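Local coordinates for RNA-dependent RNA Polymerase (Bombyx mori cytoplasmic polyhedrosis virus, PDB 6TZ0), which catalyses RNA-templated RNA synthesis, making plus strands in transcription and complementary minus strands in genome replication of a double-stranded RNA virus, at residues 719-723 and 724-728; 1146-1149 and 1150-1153. All blocks are in the same frame, centred on the assembly; numbering follows the deposited sequence.

Interaction 1: 719-723 and 724-728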
loop_
_atom_site.group_PDB
_atom_site.type_symbol
_atom_site.label_atom_id
_atom_site.label_comp_id
_atom_site.label_asym_id
_atom_site.label_seq_id
_atom_site.Cartn_x
_atom_site.Cartn_y
_atom_site.Cartn_z
ATOM N N SER A 719 -26.646 -11.665 -10.427
ATOM C CA SER A 719 -25.501 -10.808 -10.713
ATOM C C SER A 719 -24.604 -10.725 -9.489
ATOM O O SER A 719 -25.091 -10.635 -8.361
ATOM C CB SER A 719 -25.942 -9.404 -11.137
ATOM O OG SER A 719 -26.586 -8.722 -10.079
ATOM N N ILE A 720 -23.295 -10.737 -9.718
ATOM C CA ILE A 720 -22.316 -10.787 -8.641
ATOM C C ILE A 720 -21.110 -9.938 -9.037
ATOM O O ILE A 720 -20.758 -9.849 -10.216
ATOM C CB ILE A 720 -21.945 -12.257 -8.315
ATOM C CG1 ILE A 720 -21.210 -12.373 -6.984
ATOM C CG2 ILE A 720 -21.190 -12.945 -9.453
ATOM C CD1 ILE A 720 -22.078 -12.110 -5.803
ATOM N N VAL A 721 -20.516 -9.257 -8.057
ATOM C CA VAL A 721 -19.396 -8.345 -8.279
ATOM C C VAL A 721 -18.262 -8.743 -7.347
ATOM O O VAL A 721 -18.470 -8.883 -6.140
ATOM C CB VAL A 721 -19.772 -6.872 -8.012
ATOM C CG1 VAL A 721 -18.633 -5.959 -8.410
ATOM C CG2 VAL A 721 -21.051 -6.466 -8.704
ATOM N N LEU A 722 -17.061 -8.896 -7.896
ATOM C CA LEU A 722 -15.878 -9.010 -7.057
ATOM C C LEU A 722 -14.686 -8.452 -7.813
ATOM O O LEU A 722 -14.449 -8.844 -8.959
ATOM C CB LEU A 722 -15.608 -10.459 -6.645
ATOM C CG LEU A 722 -14.479 -10.637 -5.633
ATOM C CD1 LEU A 722 -14.843 -9.937 -4.343
ATOM C CD2 LEU A 722 -14.199 -12.097 -5.390
ATOM N N LEU A 723 -13.956 -7.542 -7.154
ATOM C CA LEU A 723 -12.714 -6.938 -7.651
ATOM C C LEU A 723 -12.921 -6.210 -8.976
ATOM O O LEU A 723 -12.101 -6.313 -9.888
ATOM C CB LEU A 723 -11.597 -7.975 -7.768
ATOM C CG LEU A 723 -11.171 -8.595 -6.442
ATOM C CD1 LEU A 723 -10.137 -9.681 -6.665
ATOM C CD2 LEU A 723 -10.648 -7.519 -5.526
ATOM N N GLN A 724 -14.033 -5.467 -9.058
ATOM C CA GLN A 724 -14.459 -4.706 -10.240
ATOM C C GLN A 724 -14.589 -5.584 -11.482
ATOM O O GLN A 724 -14.272 -5.166 -12.594
ATOM C CB GLN A 724 -13.537 -3.513 -10.509
ATOM C CG GLN A 724 -13.530 -2.480 -9.400
ATOM C CD GLN A 724 -14.892 -1.859 -9.166
ATOM O OE1 GLN A 724 -15.651 -1.614 -10.102
ATOM N NE2 GLN A 724 -15.207 -1.595 -7.905
ATOM N N GLN A 725 -15.055 -6.813 -11.290
ATOM C CA GLN A 725 -15.388 -7.723 -12.380
ATOM C C GLN A 725 -16.804 -8.215 -12.148
ATOM O O GLN A 725 -17.068 -8.917 -11.170
ATOM C CB GLN A 725 -14.393 -8.876 -12.461
ATOM C CG GLN A 725 -13.085 -8.471 -13.101
ATOM C CD GLN A 725 -12.021 -9.533 -13.004
ATOM O OE1 GLN A 725 -12.140 -10.478 -12.233
ATOM N NE2 GLN A 725 -10.990 -9.405 -13.821
ATOM N N LEU A 726 -17.712 -7.831 -13.034
ATOM C CA LEU A 726 -19.126 -8.146 -12.912
ATOM C C LEU A 726 -19.450 -9.397 -13.714
ATOM O O LEU A 726 -19.104 -9.489 -14.893
ATOM C CB LEU A 726 -19.981 -6.974 -13.391
ATOM C CG LEU A 726 -21.493 -7.150 -13.457
ATOM C CD1 LEU A 726 -22.060 -7.485 -12.118
ATOM C CD2 LEU A 726 -22.138 -5.892 -13.983
ATOM N N VAL A 727 -20.110 -10.353 -13.070
ATOM C CA VAL A 727 -20.601 -11.558 -13.723
ATOM C C VAL A 727 -22.114 -11.579 -13.583
ATOM O O VAL A 727 -22.640 -11.426 -12.478
ATOM C CB VAL A 727 -19.972 -12.831 -13.131
ATOM C CG1 VAL A 727 -20.594 -14.070 -13.740
ATOM C CG2 VAL A 727 -18.470 -12.832 -13.356
ATOM N N VAL A 728 -22.811 -11.726 -14.708
ATOM C CA VAL A 728 -24.272 -11.780 -14.749
ATOM C C VAL A 728 -24.646 -13.018 -15.554
ATOM O O VAL A 728 -24.555 -13.002 -16.782
ATOM C CB VAL A 728 -24.893 -10.523 -15.372
ATOM C CG1 VAL A 728 -26.386 -10.633 -15.381
ATOM C CG2 VAL A 728 -24.479 -9.273 -14.632
#
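Leu723 and Gln724 turn the chain between the two short strands, and both backbones take left-handed helical torsions, closer to a type III' turn, the variant of type I' in which the two central residues share that conformation. The side chain of Gln724 bends sharply at its second bond (chi2 -61°), and OE1 ends in a weak hydrogen bond to Arg738. Leu723 sends the end of its side chain away from the returning strand, onto Leu678 and Asp681. Since Asp681 is a magnesium ligand of this enzyme, the turn sits at the edge of the metal site. The two residues thus form the loop of a tight beta hairpin, 720-722 against 725-727, following the palm sheet, whose strands and connecting loop carry the magnesium-binding aspartates. Its place in the chain and beside the metal site is consistent with motif E of RNA-dependent RNA polymerases. Further from the loop, Ile720 and Val727 form a hydrogen-bonded antiparallel pair. The Ile720 N-H reaches Val727 O at 2.9 Å, and the reciprocal Val727 N to Ile720 O bond, 3.0 Å, is nearly straight at 173°; each donor lies close to the carbonyl axis of its acceptor. On the face shared by this pair the side chains run side by side: Ile720 CG2 lies 3.9 Å from Val727 CB, and both residues rest on Met532 of helix 530-535. On the other face, Leu726 CD1 meets Val721 CG2 at 3.7 Å, the two side chains meeting at a slant, while Tyr257 packs on Leu726.

Interaction 2: 1146-1149 and 1150-1153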
loop_
_atom_site.group_PDB
_atom_site.type_symbol
_atom_site.label_atom_id
_atom_site.label_comp_id
_atom_site.label_asym_id
_atom_site.label_seq_id
_atom_site.Cartn_x
_atom_site.Cartn_y
_atom_site.Cartn_z
ATOM N N ARG A 1146 -4.533 -10.935 -20.659
ATOM C CA ARG A 1146 -5.667 -10.067 -20.956
ATOM C C ARG A 1146 -6.050 -10.120 -22.424
ATOM O O ARG A 1146 -7.195 -9.819 -22.772
ATOM C CB ARG A 1146 -5.354 -8.623 -20.566
ATOM C CG ARG A 1146 -5.199 -8.405 -19.087
ATOM C CD ARG A 1146 -6.545 -8.501 -18.411
ATOM N NE ARG A 1146 -6.458 -8.298 -16.972
ATOM C CZ ARG A 1146 -7.487 -8.427 -16.146
ATOM N NH1 ARG A 1146 -7.324 -8.228 -14.848
ATOM N NH2 ARG A 1146 -8.679 -8.755 -16.621
ATOM N N GLN A 1147 -5.111 -10.492 -23.286
ATOM C CA GLN A 1147 -5.370 -10.592 -24.713
ATOM C C GLN A 1147 -6.097 -11.893 -25.040
ATOM O O GLN A 1147 -7.075 -11.897 -25.792
ATOM C CB GLN A 1147 -4.040 -10.489 -25.463
ATOM C CG GLN A 1147 -4.148 -10.348 -26.959
ATOM C CD GLN A 1147 -2.796 -10.213 -27.620
ATOM O OE1 GLN A 1147 -1.762 -10.347 -26.970
ATOM N NE2 GLN A 1147 -2.796 -9.922 -28.910
ATOM N N LEU A 1148 -5.613 -13.005 -24.492
ATOM C CA LEU A 1148 -6.229 -14.323 -24.657
ATOM C C LEU A 1148 -7.014 -14.668 -23.392
ATOM O O LEU A 1148 -6.657 -15.563 -22.628
ATOM C CB LEU A 1148 -5.155 -15.375 -24.952
ATOM C CG LEU A 1148 -4.537 -15.671 -26.328
ATOM C CD1 LEU A 1148 -5.468 -16.358 -27.262
ATOM C CD2 LEU A 1148 -4.067 -14.423 -27.011
ATOM N N PHE A 1149 -8.104 -13.935 -23.178
ATOM C CA PHE A 1149 -8.795 -13.960 -21.890
ATOM C C PHE A 1149 -9.637 -15.224 -21.721
ATOM O O PHE A 1149 -9.412 -16.006 -20.795
ATOM C CB PHE A 1149 -9.642 -12.693 -21.763
ATOM C CG PHE A 1149 -10.343 -12.524 -20.447
ATOM C CD1 PHE A 1149 -9.664 -12.043 -19.342
ATOM C CD2 PHE A 1149 -11.693 -12.785 -20.333
ATOM C CE1 PHE A 1149 -10.315 -11.870 -18.135
ATOM C CE2 PHE A 1149 -12.345 -12.612 -19.135
ATOM C CZ PHE A 1149 -11.656 -12.155 -18.033
ATOM N N PHE A 1150 -10.610 -15.443 -22.606
ATOM C CA PHE A 1150 -11.355 -16.699 -22.639
ATOM C C PHE A 1150 -10.723 -17.761 -23.522
ATOM O O PHE A 1150 -11.153 -18.916 -23.473
ATOM C CB PHE A 1150 -12.794 -16.492 -23.125
ATOM C CG PHE A 1150 -13.726 -15.969 -22.080
ATOM C CD1 PHE A 1150 -14.168 -16.792 -21.062
ATOM C CD2 PHE A 1150 -14.211 -14.680 -22.151
ATOM C CE1 PHE A 1150 -15.042 -16.321 -20.108
ATOM C CE2 PHE A 1150 -15.087 -14.205 -21.204
ATOM C CZ PHE A 1150 -15.505 -15.029 -20.181
ATOM N N LEU A 1151 -9.728 -17.412 -24.321
ATOM C CA LEU A 1151 -9.185 -18.321 -25.314
ATOM C C LEU A 1151 -7.994 -19.091 -24.750
ATOM O O LEU A 1151 -7.412 -18.729 -23.727
ATOM C CB LEU A 1151 -8.788 -17.550 -26.566
ATOM C CG LEU A 1151 -9.766 -17.300 -27.708
ATOM C CD1 LEU A 1151 -10.112 -18.629 -28.305
ATOM C CD2 LEU A 1151 -11.023 -16.563 -27.281
ATOM N N SER A 1152 -7.625 -20.163 -25.445
ATOM C CA SER A 1152 -6.663 -21.117 -24.912
ATOM C C SER A 1152 -5.230 -20.644 -25.101
ATOM O O SER A 1152 -4.877 -20.062 -26.128
ATOM C CB SER A 1152 -6.835 -22.479 -25.579
ATOM O OG SER A 1152 -6.440 -22.432 -26.933
ATOM N N ASP A 1153 -4.399 -20.924 -24.101
ATOM C CA ASP A 1153 -2.978 -20.619 -24.127
ATOM C C ASP A 1153 -2.152 -21.693 -24.815
ATOM O O ASP A 1153 -0.927 -21.561 -24.879
ATOM C CB ASP A 1153 -2.454 -20.440 -22.701
ATOM C CG ASP A 1153 -2.987 -19.198 -22.033
ATOM O OD1 ASP A 1153 -3.286 -18.217 -22.745
ATOM O OD2 ASP A 1153 -3.099 -19.197 -20.790
#
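Phe1150, next to Phe1149 in sequence, receives the edge of that ring on one of its own faces. The pair is T-shaped: the planes stand at 89° and the centroids lie 5.2 Å apart. Touching falls to one side of each ring, with Phe1149 CD2 at 3.6 Å from Phe1150 CD2, and Phe1150 CE2 lies in the plane of the Phe1149 ring. Two different first torsions bring the neighbours together, since CG of Phe1149 is anti to its own nitrogen (chi1 -176°) whereas CG of Phe1150 lies beside its nitrogen (chi1 -80°); the side chains consequently run alongside one another. Beyond the pair, Phe1149 meets the ring of Phe732, and Phe1150 packs on Phe769 and Leu1045. Leu1151 comes next and turns its CB to Leu1148, whose CD1 lies 3.6 Å away, the two side chains crossing at about a right angle. The same methyl of Leu1148 lies 3.9 Å from Ser1152 O, a carbonyl that takes a hydrogen bond with Tyr1183 OH, while Ser1152 OG pairs with Ser1157. Last, Asp1153 brings its carboxylate back over the start of the turn, OD1 standing 4.1 Å from Leu1148 CB, a loose approach at the more exposed end. With the alpha carbons of Leu1148 and Leu1151 5.0 Å apart and right-handed helical torsions at both phenylalanines, the chain makes a beta turn close to type I, here accompanied by side-chain packing within the loop between strands 1141-1142 and 1162-1163 of the C-terminal region.

Two chain reversals, one a regular hairpin and the other a turn within a loop, lie with their centres about 19 Å apart. Interaction 1 comes first along the chain, in the polymerase catalytic region; interaction 2 follows more than four hundred residues later, in the C-terminal region. They nevertheless touch, Gln725 NE2 packing against Arg1146 NH2 at 3.7 Å. A second bridge runs through Phe732, which belongs to the strand completing the hairpin's three-stranded sheet and also meets Phe1149. The C-terminal region is thereby packed against the palm hairpin beside the metal site, in keeping with the enclosed, cage-like polymerases of reoviruses.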